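Local structure of CaaX farnesyltransferase alpha subunit Ram2 (Aspergillus fumigatus, 4L9P) at residues Ser198-Asn201 with His202-Met205; Asp237-Leu240 with Val241-Glu244; Gly267-Ala271 with Ala272-Leu276. The protein forms the alpha subunit of a protein farnesyltransferase, which with its beta partner probably attaches isoprenoid groups to proteins ending in a CAAX motif. The protein carries 1 engineered substitution. All blocks are in the same frame, centred on the assembly; numbering follows the deposited sequence.

Interaction 1: residues Ser198-Asn201 with His202-Met205; sequences SAWN and HRYM
The indole of Trp200 meets the CD methylene of Arg203 at a slant, with CZ3 and CD 4.2 Å apart. The same indole also meets the ring of Tyr264, and its NE1 donates to the carbonyl of Val194. The CE methyl of Met205 is modelled over one face of the His202 imidazole, but too close for a relaxed contact, so its position is doubtful. His202 NE2 is hydrogen-bonded to Glu182. The Tyr204 ring stacks on Tyr298 of the beta subunit Ram1.

The backbone holds these groups in regular helical steps. His202 N donates to Ser198 O at 3.0 Å, Arg203 N to Ala199 O at 2.9 Å and Tyr204 N to Trp200 O at 3.0 Å. Met205 N reaches Asn201 O at 3.2 Å. The CB atoms rest against carbonyls of the preceding turn: Arg203 CB is 3.3 Å from Trp200 O, and Tyr204 CB is 3.5 Å from Asn201 O. The Arg203 chain is extended from CG to NE, with CG opposite the backbone N (chi1 -169°). This carries CD past the indole and the guanidinium beyond it, where NE forms a salt bridge with Glu244.

All eight residues are buried. Asn201 ND2 and Ser198 OG bond Gly307 and Glu309 of the beta subunit, so one side of the helix faces that chain. The Ser198 side chain is about 8 Å from the bound farnesyl analogue. These are the first two turns of helix 197-208, within a protein prenyltransferase alpha subunit repeat. They belong to the TPR-like stack of helices that packs against the beta subunit.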
ATOM      1  N   SER A 198     -15.254   3.819   2.369  1.00  2.80           N
ATOM      2  CA  SER A 198     -14.616   5.125   2.042  1.00  2.65           C
ATOM      3  C   SER A 198     -15.494   6.271   2.536  1.00  2.70           C
ATOM      4  O   SER A 198     -15.017   7.315   3.036  1.00  3.93           O
ATOM      5  CB  SER A 198     -14.469   5.275   0.522  1.00  2.88           C
ATOM      6  OG  SER A 198     -13.666   4.177   0.046  1.00  4.19           O
ATOM      7  N   ALA A 199     -16.815   6.082   2.443  1.00  2.52           N
ATOM      8  CA  ALA A 199     -17.734   7.125   2.930  1.00  3.22           C
ATOM      9  C   ALA A 199     -17.705   7.231   4.476  1.00  3.57           C
ATOM     10  O   ALA A 199     -17.762   8.338   5.036  1.00  5.11           O
ATOM     11  CB  ALA A 199     -19.135   6.860   2.384  1.00  4.23           C
ATOM     12  N   TRP A 200     -17.623   6.073   5.159  1.00  3.04           N
ATOM     13  CA  TRP A 200     -17.470   6.097   6.613  1.00  4.15           C
ATOM     14  C   TRP A 200     -16.180   6.804   7.012  1.00  4.19           C
ATOM     15  O   TRP A 200     -16.179   7.571   7.977  1.00  4.34           O
ATOM     16  CB  TRP A 200     -17.476   4.672   7.188  1.00  4.48           C
ATOM     17  CG  TRP A 200     -18.842   4.075   7.219  1.00  3.89           C
ATOM     18  CD1 TRP A 200     -19.369   3.167   6.314  1.00  4.91           C
ATOM     19  CD2 TRP A 200     -19.869   4.327   8.202  1.00  5.06           C
ATOM     20  NE1 TRP A 200     -20.663   2.833   6.698  1.00  4.90           N
ATOM     21  CE2 TRP A 200     -20.996   3.544   7.837  1.00  5.40           C
ATOM     22  CE3 TRP A 200     -19.944   5.159   9.334  1.00  5.63           C
ATOM     23  CZ2 TRP A 200     -22.201   3.561   8.577  1.00  6.05           C
ATOM     24  CZ3 TRP A 200     -21.151   5.160  10.081  1.00  6.66           C
ATOM     25  CH2 TRP A 200     -22.235   4.343   9.711  1.00  6.15           C
ATOM     26  N   ASN A 201     -15.081   6.555   6.280  1.00  3.04           N
ATOM     27  CA  ASN A 201     -13.823   7.192   6.616  1.00  2.92           C
ATOM     28  C   ASN A 201     -13.907   8.712   6.478  1.00  3.27           C
ATOM     29  O   ASN A 201     -13.368   9.453   7.304  1.00  4.39           O
ATOM     30  CB  ASN A 201     -12.694   6.554   5.758  1.00  4.11           C
ATOM     31  CG  ASN A 201     -11.357   7.201   6.051  1.00  3.88           C
ATOM     32  OD1 ASN A 201     -10.756   6.921   7.099  1.00  5.42           O
ATOM     33  ND2 ASN A 201     -10.939   8.174   5.221  1.00  4.23           N
ATOM     34  N   HIS A 202     -14.559   9.151   5.392  1.00  3.33           N
ATOM     35  CA  HIS A 202     -14.713  10.616   5.192  1.00  3.82           C
ATOM     36  C   HIS A 202     -15.623  11.154   6.275  1.00  4.18           C
ATOM     37  O   HIS A 202     -15.387  12.275   6.786  1.00  4.54           O
ATOM     38  CB  HIS A 202     -15.305  10.853   3.811  1.00  4.33           C
ATOM     39  CG  HIS A 202     -15.222  12.298   3.378  1.00  4.32           C
ATOM     40  ND1 HIS A 202     -14.025  12.858   2.984  1.00  5.82           N
ATOM     41  CD2 HIS A 202     -16.172  13.264   3.238  1.00  4.85           C
ATOM     42  CE1 HIS A 202     -14.233  14.113   2.644  1.00  6.85           C
ATOM     43  NE2 HIS A 202     -15.520  14.385   2.814  1.00  5.50           N
ATOM     44  N   ARG A 203     -16.634  10.398   6.708  1.00  3.57           N
ATOM     45  CA  ARG A 203     -17.530  10.865   7.805  1.00  4.23           C
ATOM     46  C   ARG A 203     -16.702  11.115   9.070  1.00  5.35           C
ATOM     47  O   ARG A 203     -16.920  12.111   9.770  1.00  6.07           O
ATOM     48  CB  ARG A 203     -18.612   9.818   8.116  1.00  5.58           C
ATOM     49  CG  ARG A 203     -19.696  10.423   9.057  1.00  6.36           C
ATOM     50  CD  ARG A 203     -20.763   9.321   9.422  1.00  7.75           C
ATOM     51  NE  ARG A 203     -21.760  10.004  10.227  1.00  9.43           N
ATOM     52  CZ  ARG A 203     -22.889  10.532   9.771  1.00 10.44           C
ATOM     53  NH1 ARG A 203     -23.285  10.347   8.492  1.00 11.01           N
ATOM     54  NH2 ARG A 203     -23.631  11.256  10.613  1.00 11.67           N
ATOM     55  N   TYR A 204     -15.780  10.197   9.361  1.00  5.31           N
ATOM     56  CA  TYR A 204     -14.959  10.389  10.556  1.00  4.94           C
ATOM     57  C   TYR A 204     -14.142  11.711  10.440  1.00  5.53           C
ATOM     58  O   TYR A 204     -14.050  12.501  11.393  1.00  7.02           O
ATOM     59  CB  TYR A 204     -14.003   9.194  10.764  1.00  5.59           C
ATOM     60  CG  TYR A 204     -13.208   9.398  12.046  1.00  5.26           C
ATOM     61  CD1 TYR A 204     -11.991  10.124  12.063  1.00  6.87           C
ATOM     62  CD2 TYR A 204     -13.650   8.827  13.260  1.00  6.18           C
ATOM     63  CE1 TYR A 204     -11.273  10.323  13.250  1.00  7.32           C
ATOM     64  CE2 TYR A 204     -12.928   8.998  14.447  1.00  6.26           C
ATOM     65  CZ  TYR A 204     -11.756   9.782  14.434  1.00  7.06           C
ATOM     66  OH  TYR A 204     -11.052   9.990  15.613  1.00  8.12           O
ATOM     67  N   MET A 205     -13.569  11.976   9.285  1.00  6.14           N
ATOM     68  CA  MET A 205     -12.849  13.225   9.122  1.00  6.77           C
ATOM     69  C   MET A 205     -13.767  14.434   9.367  1.00  7.14           C
ATOM     70  O   MET A 205     -13.398  15.397  10.088  1.00  6.86           O
ATOM     71  CB  MET A 205     -12.321  13.305   7.729  1.00  9.31           C
ATOM     72  CG  MET A 205     -11.447  14.536   7.521  1.00 13.03           C
ATOM     73  SD  MET A 205     -12.123  15.612   6.291  1.00 21.83           S
ATOM     74  CE  MET A 205     -13.359  14.787   5.491  1.00 23.02           C
TER

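Interaction 2: residues Asp237-Leu240 with Val241-Glu244; sequences DEDL and VDSE
Leu240 lies beside Glu244, one turn on, and both side chains point the same way. Leu240 CD1 is 4.0 Å from Glu244 CG. The aliphatic part of the glutamate makes this contact, and its carboxylate goes on to Tyr264 and Arg207.

Val241 sends CG2 back over the start of the helix, 3.4 Å from Asp237 O. Its CG2 sits beside its own backbone N and opposite the carbonyl carbon, while CG1 takes the position opposite the N (chi1 170°).

Asp239 and Asp242 bring like charges together, with OD1 of the first 4.4 Å from OD2 of the second. One water donates to both atoms, at 3.1 Å to Asp239 OD1 and 2.7 Å to Asp242 OD2, which probably eases the repulsion. Asp242 and Glu238 also form salt bridges with Arg274.

Asp237 OD1 accepts from Leu240 N at 3.1 Å in a nearly straight bond (170°). The N-H comes from above the carboxylate plane. One oxygen thus takes the amide of Leu240 and, weakly, that of Asp239. This is the classic aspartate N-cap, here opening helix 238-254.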
ATOM      1  N   ASP A 237     -17.564  17.267  22.297  1.00 21.80           N
ATOM      2  CA  ASP A 237     -18.949  17.746  22.184  1.00 21.55           C
ATOM      3  C   ASP A 237     -19.839  16.511  22.443  1.00 20.27           C
ATOM      4  O   ASP A 237     -19.968  15.641  21.580  1.00 19.03           O
ATOM      5  CB  ASP A 237     -19.190  18.313  20.781  1.00 22.84           C
ATOM      6  CG  ASP A 237     -20.648  18.708  20.524  1.00 25.20           C
ATOM      7  OD1 ASP A 237     -21.594  18.303  21.242  1.00 25.60           O
ATOM      8  OD2 ASP A 237     -20.854  19.421  19.536  1.00 27.67           O
ATOM      9  N   GLU A 238     -20.387  16.400  23.637  1.00 20.92           N
ATOM     10  CA  GLU A 238     -21.027  15.141  24.047  1.00 21.34           C
ATOM     11  C   GLU A 238     -22.282  14.862  23.218  1.00 21.17           C
ATOM     12  O   GLU A 238     -22.582  13.718  22.941  1.00 20.99           O
ATOM     13  CB  GLU A 238     -21.345  15.139  25.567  1.00 23.96           C
ATOM     14  CG  GLU A 238     -20.118  15.470  26.425  1.00 26.56           C
ATOM     15  CD  GLU A 238     -19.073  14.363  26.463  1.00 29.89           C
ATOM     16  OE1 GLU A 238     -19.297  13.261  25.908  1.00 30.92           O
ATOM     17  OE2 GLU A 238     -18.014  14.593  27.087  1.00 31.36           O
ATOM     18  N   ASP A 239     -23.019  15.898  22.821  1.00 21.68           N
ATOM     19  CA  ASP A 239     -24.263  15.683  22.078  1.00 22.30           C
ATOM     20  C   ASP A 239     -23.989  15.215  20.668  1.00 19.62           C
ATOM     21  O   ASP A 239     -24.735  14.397  20.124  1.00 18.92           O
ATOM     22  CB  ASP A 239     -25.119  16.951  21.997  1.00 24.62           C
ATOM     23  CG  ASP A 239     -25.615  17.400  23.332  1.00 28.64           C
ATOM     24  OD1 ASP A 239     -25.975  16.574  24.204  1.00 30.54           O
ATOM     25  OD2 ASP A 239     -25.643  18.621  23.500  1.00 30.99           O
ATOM     26  N   LEU A 240     -22.917  15.739  20.073  1.00 18.16           N
ATOM     27  CA  LEU A 240     -22.438  15.241  18.775  1.00 17.91           C
ATOM     28  C   LEU A 240     -22.024  13.769  18.886  1.00 16.41           C
ATOM     29  O   LEU A 240     -22.371  12.937  18.040  1.00 15.00           O
ATOM     30  CB  LEU A 240     -21.226  16.043  18.333  1.00 19.65           C
ATOM     31  CG  LEU A 240     -20.622  15.554  17.001  1.00 22.66           C
ATOM     32  CD1 LEU A 240     -21.704  15.618  15.903  1.00 23.49           C
ATOM     33  CD2 LEU A 240     -19.442  16.473  16.607  1.00 24.74           C
ATOM     34  N   VAL A 241     -21.260  13.440  19.931  1.00 15.06           N
ATOM     35  CA  VAL A 241     -20.895  12.053  20.110  1.00 15.09           C
ATOM     36  C   VAL A 241     -22.159  11.179  20.212  1.00 14.83           C
ATOM     37  O   VAL A 241     -22.256  10.132  19.508  1.00 14.39           O
ATOM     38  CB  VAL A 241     -19.964  11.880  21.322  1.00 15.42           C
ATOM     39  CG1 VAL A 241     -19.783  10.399  21.662  1.00 15.18           C
ATOM     40  CG2 VAL A 241     -18.589  12.546  21.025  1.00 15.48           C
ATOM     41  N   ASP A 242     -23.123  11.576  21.060  1.00 15.80           N
ATOM     42  CA  ASP A 242     -24.341  10.769  21.151  1.00 16.85           C
ATOM     43  C   ASP A 242     -25.060  10.608  19.804  1.00 16.13           C
ATOM     44  O   ASP A 242     -25.520   9.519  19.464  1.00 16.31           O
ATOM     45  CB  ASP A 242     -25.372  11.424  22.101  1.00 18.90           C
ATOM     46  CG  ASP A 242     -24.935  11.446  23.547  1.00 22.07           C
ATOM     47  OD1 ASP A 242     -23.977  10.722  23.908  1.00 23.51           O
ATOM     48  OD2 ASP A 242     -25.603  12.202  24.331  1.00 22.94           O
ATOM     49  N   SER A 243     -25.161  11.701  19.036  1.00 15.47           N
ATOM     50  CA  SER A 243     -25.807  11.681  17.737  1.00 15.69           C
ATOM     51  C   SER A 243     -25.084  10.723  16.770  1.00 14.23           C
ATOM     52  O   SER A 243     -25.704   9.940  16.039  1.00 14.51           O
ATOM     53  CB  SER A 243     -25.789  13.116  17.161  1.00 18.80           C
ATOM     54  OG  SER A 243     -26.294  13.158  15.836  1.00 23.82           O
ATOM     55  N   GLU A 244     -23.765  10.758  16.770  1.00 12.14           N
ATOM     56  CA  GLU A 244     -23.012   9.894  15.850  1.00 11.69           C
ATOM     57  C   GLU A 244     -23.092   8.428  16.239  1.00 11.67           C
ATOM     58  O   GLU A 244     -23.114   7.550  15.382  1.00 11.26           O
ATOM     59  CB  GLU A 244     -21.554  10.362  15.833  1.00 11.50           C
ATOM     60  CG  GLU A 244     -21.418  11.671  15.057  1.00 11.34           C
ATOM     61  CD  GLU A 244     -21.782  11.517  13.592  1.00 11.15           C
ATOM     62  OE1 GLU A 244     -21.255  10.576  12.952  1.00 10.98           O
ATOM     63  OE2 GLU A 244     -22.569  12.354  13.064  1.00 10.94           O
TER
HETATM   64  O   HOH W   1     -27.427  13.998  23.455  1.00 38.03           O

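Interaction 3: residues Gly267-Ala271 with Ala272-Leu276; sequences GVLQA and AGRPL
The backbone leaves helix 259-272 in a tight reversal. Ala272 N still makes a helical bond to Val268 O, at 2.9 Å. Gly273 then turns to positive phi (75°). Two bonds run back from beyond the helix into its last turn. Arg274 N donates to Leu269 O at 3.0 Å, spanning five residues. Gly273 N donates to Gln270 O at 3.2 Å, coming from above the carbonyl plane and well away from the C=O direction. After this the chain runs on extended through Arg274 and Pro275.

Leu269 is the main side chain of the contact. Its CG stands beside the backbone N (chi1 -65°), and the two methyls face the returning chain. CD2 packs on Arg274 CB at 3.7 Å, and the two side chains cross at about a right angle. CD1 reaches Leu276 CD2 at 4.1 Å, the leucines meeting obliquely. Leu269 CB also lies 3.5 Å from Arg274 O. Ala272 CB rests on Val268 O, at 3.4 Å.

The aliphatic part of Arg274, CB and more loosely CD, packs on Leu269. The rest runs outward, extended from CG to NE. The guanidinium reaches Glu278 as well as the acidic side chains Glu238 and Asp242 of helix 238-254. Helix 304-317 packs against Leu269, Pro275 and Leu276.

The bonding pattern and the glycine with positive phi define a Schellman motif. The apolar contact between Leu269 and the aliphatic base of Arg274 is the one that often accompanies it. Here the motif ends helix 259-272 and directs the chain toward helix 280-284.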
ATOM      1  N   GLY A 267     -14.120   4.083  16.771  1.00  9.14           N
ATOM      2  CA  GLY A 267     -13.364   5.313  16.637  1.00  9.95           C
ATOM      3  C   GLY A 267     -14.033   6.468  17.348  1.00  9.79           C
ATOM      4  O   GLY A 267     -13.352   7.311  17.973  1.00 10.76           O
ATOM      5  N   VAL A 268     -15.353   6.554  17.279  1.00  8.97           N
ATOM      6  CA  VAL A 268     -16.044   7.635  18.006  1.00 10.11           C
ATOM      7  C   VAL A 268     -15.860   7.519  19.505  1.00 10.46           C
ATOM      8  O   VAL A 268     -15.575   8.522  20.182  1.00 10.57           O
ATOM      9  CB  VAL A 268     -17.539   7.616  17.686  1.00 10.25           C
ATOM     10  CG1 VAL A 268     -18.304   8.656  18.562  1.00 11.55           C
ATOM     11  CG2 VAL A 268     -17.754   7.887  16.173  1.00 10.45           C
ATOM     12  N   LEU A 269     -15.990   6.289  20.027  1.00 10.60           N
ATOM     13  CA  LEU A 269     -15.819   6.097  21.495  1.00 11.01           C
ATOM     14  C   LEU A 269     -14.391   6.435  21.912  1.00 11.66           C
ATOM     15  O   LEU A 269     -14.177   7.072  22.935  1.00 12.59           O
ATOM     16  CB  LEU A 269     -16.238   4.692  21.934  1.00 11.45           C
ATOM     17  CG  LEU A 269     -17.741   4.430  21.743  1.00 11.90           C
ATOM     18  CD1 LEU A 269     -18.056   2.919  21.842  1.00 13.54           C
ATOM     19  CD2 LEU A 269     -18.550   5.164  22.802  1.00 11.68           C
ATOM     20  N   GLN A 270     -13.401   6.006  21.123  1.00 10.80           N
ATOM     21  CA  GLN A 270     -12.008   6.400  21.439  1.00 11.75           C
ATOM     22  C   GLN A 270     -11.828   7.916  21.425  1.00 12.68           C
ATOM     23  O   GLN A 270     -11.184   8.491  22.322  1.00 14.44           O
ATOM     24  CB  GLN A 270     -11.051   5.766  20.425  1.00 11.89           C
ATOM     25  CG  GLN A 270      -9.580   6.265  20.488  1.00 12.35           C
ATOM     26  CD  GLN A 270      -8.798   5.707  21.686  1.00 15.11           C
ATOM     27  OE1 GLN A 270      -9.347   5.008  22.567  1.00 16.92           O
ATOM     28  NE2 GLN A 270      -7.507   6.036  21.729  1.00 16.30           N
ATOM     29  N   ALA A 271     -12.367   8.568  20.400  1.00 11.65           N
ATOM     30  CA  ALA A 271     -12.234  10.033  20.331  1.00 12.22           C
ATOM     31  C   ALA A 271     -12.845  10.696  21.555  1.00 13.39           C
ATOM     32  O   ALA A 271     -12.268  11.678  22.133  1.00 14.38           O
ATOM     33  CB  ALA A 271     -12.922  10.548  19.039  1.00 11.88           C
ATOM     34  N   ALA A 272     -14.003  10.188  21.964  1.00 12.88           N
ATOM     35  CA  ALA A 272     -14.753  10.792  23.072  1.00 13.94           C
ATOM     36  C   ALA A 272     -14.231  10.392  24.474  1.00 15.23           C
ATOM     37  O   ALA A 272     -14.674  10.956  25.494  1.00 17.53           O
ATOM     38  CB  ALA A 272     -16.225  10.419  22.949  1.00 14.89           C
ATOM     39  N   GLY A 273     -13.331   9.391  24.551  1.00 15.10           N
ATOM     40  CA  GLY A 273     -12.894   8.959  25.877  1.00 16.02           C
ATOM     41  C   GLY A 273     -13.945   8.141  26.598  1.00 16.91           C
ATOM     42  O   GLY A 273     -13.995   8.100  27.843  1.00 19.51           O
ATOM     43  N   ARG A 274     -14.783   7.487  25.814  1.00 16.37           N
ATOM     44  CA  ARG A 274     -15.844   6.676  26.367  1.00 16.73           C
ATOM     45  C   ARG A 274     -15.541   5.186  26.188  1.00 17.68           C
ATOM     46  O   ARG A 274     -14.896   4.766  25.213  1.00 18.08           O
ATOM     47  CB  ARG A 274     -17.157   6.994  25.695  1.00 17.32           C
ATOM     48  CG  ARG A 274     -17.686   8.369  25.976  1.00 18.98           C
ATOM     49  CD  ARG A 274     -19.064   8.460  25.325  1.00 20.56           C
ATOM     50  NE  ARG A 274     -19.593   9.805  25.304  1.00 21.18           N
ATOM     51  CZ  ARG A 274     -20.816  10.105  24.876  1.00 20.90           C
ATOM     52  NH1 ARG A 274     -21.661   9.152  24.488  1.00 20.27           N
ATOM     53  NH2 ARG A 274     -21.196  11.361  24.848  1.00 21.54           N
ATOM     54  N   PRO A 275     -16.052   4.365  27.117  1.00 18.59           N
ATOM     55  CA  PRO A 275     -15.721   2.941  27.058  1.00 18.79           C
ATOM     56  C   PRO A 275     -16.586   2.135  26.091  1.00 18.63           C
ATOM     57  O   PRO A 275     -17.716   2.502  25.857  1.00 17.94           O
ATOM     58  CB  PRO A 275     -15.982   2.473  28.486  1.00 20.11           C
ATOM     59  CG  PRO A 275     -17.119   3.360  28.933  1.00 20.09           C
ATOM     60  CD  PRO A 275     -16.834   4.722  28.327  1.00 19.33           C
ATOM     61  N   LEU A 276     -16.066   1.025  25.558  1.00 18.42           N
ATOM     62  CA  LEU A 276     -16.872   0.109  24.736  1.00 17.76           C
ATOM     63  C   LEU A 276     -18.133  -0.374  25.478  1.00 18.97           C
ATOM     64  O   LEU A 276     -19.140  -0.684  24.866  1.00 19.23           O
ATOM     65  CB  LEU A 276     -16.025  -1.080  24.304  1.00 16.94           C
ATOM     66  CG  LEU A 276     -14.838  -0.698  23.412  1.00 17.57           C
ATOM     67  CD1 LEU A 276     -13.981  -1.933  23.154  1.00 18.57           C
ATOM     68  CD2 LEU A 276     -15.240  -0.036  22.062  1.00 18.09           C
TER

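How the interactions relate
Interaction 1 is fully buried, near the centre of the chain and at the beta-subunit interface. Interactions 2 and 3 are partly buried and lie farther out, about 11 Å apart between centres. They treat opposite helix ends: one caps the start of helix 238-254, the other closes helix 259-272. Interaction 1 lies within helix 197-208 and combines backbone hydrogen bonds with aromatic packing on neighbouring elements. It buries its charged group, Arg203, whereas interaction 2 has exposed carboxylates and a water. Salt bridges link the three: Arg203 to Glu244, and Arg274 to Glu238 and Asp242. Val241 packs on Ala272 and Arg274, and Tyr204 touches Gly267 and Ala271.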